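CT009 (Chlamydia trachomatis, PDB 4GQM) is of unknown function but carries a helix-turn-helix domain, which suggests DNA binding. Local coordinates at residues E44-E47 with K53-S56. Sequence-based numbering, arbitrary orientation. Where two conformers were deposited one is given.
Sequences EAIE and KLIS
L54 turns its CG opposite its own carbonyl carbon (chi1 -68°), and chi2 169° sets CD1 anti to CA and leaves CD2 as the branch that faces helix 40-48. There CD2 meets two side chains at once: the CB of A45 at 3.7 Å and the CG1 of I46 at 3.9 Å. I46 starts out pointing the other way, but with chi1 at -70° its CG1 branch lies beside the backbone N and still reaches L54, whose side chain it crosses at about a right angle. A45 is the hub. Its methyl sits against L54 and also against K53, CB to CB at 3.7 Å, where the two backbones come as near as 6.0 Å between the CA atoms of A45 and K53. Beyond that point the K53 chain runs extended, and its NZ stays 6.7 Å from OE1 of E44, too far for a salt bridge. The apolar patch continues into the second subunit, where F63 packs on I46 and A60 on L54. L54 packed on A45 and I46, with K53 CB beside the alanine, thus joins helix 40-48 to the short helix 51-55 across a two-residue link, within the helical bundle of a helix-turn-helix domain.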
loop_
_atom_site.group_PDB
_atom_site.type_symbol
_atom_site.label_atom_id
_atom_site.label_comp_id
_atom_site.label_asym_id
_atom_site.label_seq_id
_atom_site.Cartn_x
_atom_site.Cartn_y
_atom_site.Cartn_z
ATOM N N GLU A 44 -3.416 6.574 11.331
ATOM C CA GLU A 44 -3.946 7.903 11.480
ATOM C C GLU A 44 -4.965 8.180 10.392
ATOM O O GLU A 44 -6.020 8.762 10.655
ATOM C CB GLU A 44 -2.830 8.953 11.420
ATOM C CG GLU A 44 -1.914 8.926 12.622
ATOM C CD GLU A 44 -0.712 9.833 12.501
ATOM O OE1 GLU A 44 -0.418 10.317 11.391
ATOM O OE2 GLU A 44 -0.031 10.061 13.519
ATOM N N ALA A 45 -4.661 7.796 9.157
ATOM C CA ALA A 45 -5.551 8.059 8.036
ATOM C C ALA A 45 -6.859 7.266 8.171
ATOM O O ALA A 45 -7.926 7.767 7.800
ATOM C CB ALA A 45 -4.842 7.723 6.720
ATOM N N ILE A 46 -6.767 6.038 8.657
ATOM C CA ILE A 46 -7.962 5.247 8.931
ATOM C C ILE A 46 -8.825 5.962 9.970
ATOM O O ILE A 46 -10.032 6.152 9.772
ATOM C CB ILE A 46 -7.598 3.840 9.411
ATOM C CG1 ILE A 46 -7.001 3.028 8.266
ATOM C CG2 ILE A 46 -8.838 3.130 10.002
ATOM C CD1 ILE A 46 -6.359 1.751 8.715
ATOM N N GLU A 47 -8.237 6.358 11.094
ATOM C CA GLU A 47 -9.056 6.968 12.152
ATOM C C GLU A 47 -9.635 8.300 11.722
ATOM O O GLU A 47 -10.738 8.655 12.152
ATOM C CB GLU A 47 -8.289 7.060 13.463
ATOM C CG GLU A 47 -8.039 5.710 14.087
ATOM C CD GLU A 47 -7.619 5.751 15.531
ATOM O OE1 GLU A 47 -7.409 6.858 16.075
ATOM O OE2 GLU A 47 -7.543 4.656 16.144
ATOM N N LYS A 53 -5.333 10.178 1.808
ATOM C CA LYS A 53 -4.155 9.634 2.460
ATOM C C LYS A 53 -4.094 8.131 2.351
ATOM O O LYS A 53 -3.002 7.557 2.413
ATOM C CB LYS A 53 -4.082 10.086 3.931
ATOM C CG LYS A 53 -3.735 11.527 4.094
ATOM C CD LYS A 53 -3.865 11.990 5.549
ATOM C CE LYS A 53 -3.707 13.507 5.602
ATOM N NZ LYS A 53 -3.776 14.074 6.940
ATOM N N LEU A 54 -5.250 7.472 2.250
ATOM C CA LEU A 54 -5.297 6.017 2.125
ATOM C C LEU A 54 -4.998 5.493 0.732
ATOM O O LEU A 54 -4.371 4.452 0.586
ATOM C CB LEU A 54 -6.678 5.541 2.581
ATOM C CG LEU A 54 -7.008 5.700 4.059
ATOM C CD1 LEU A 54 -8.489 5.455 4.359
ATOM C CD2 LEU A 54 -6.144 4.790 4.902
ATOM N N ILE A 55 -5.501 6.179 -0.290
ATOM C CA ILE A 55 -5.460 5.718 -1.689
ATOM C C ILE A 55 -4.354 6.321 -2.537
ATOM O O ILE A 55 -3.942 5.732 -3.521
ATOM C CB ILE A 55 -6.785 6.074 -2.394
ATOM C CG1 ILE A 55 -7.960 5.310 -1.790
ATOM C CG2 ILE A 55 -6.696 5.816 -3.906
ATOM C CD1 ILE A 55 -7.838 3.783 -1.942
ATOM N N SER A 56 -3.909 7.514 -2.182
ATOM C CA SER A 56 -2.948 8.219 -3.057
ATOM C C SER A 56 -1.570 7.577 -3.175
ATOM O O SER A 56 -0.985 7.625 -4.268
ATOM C CB SER A 56 -2.751 9.682 -2.576
ATOM O OG SER A 56 -3.925 10.400 -2.708
#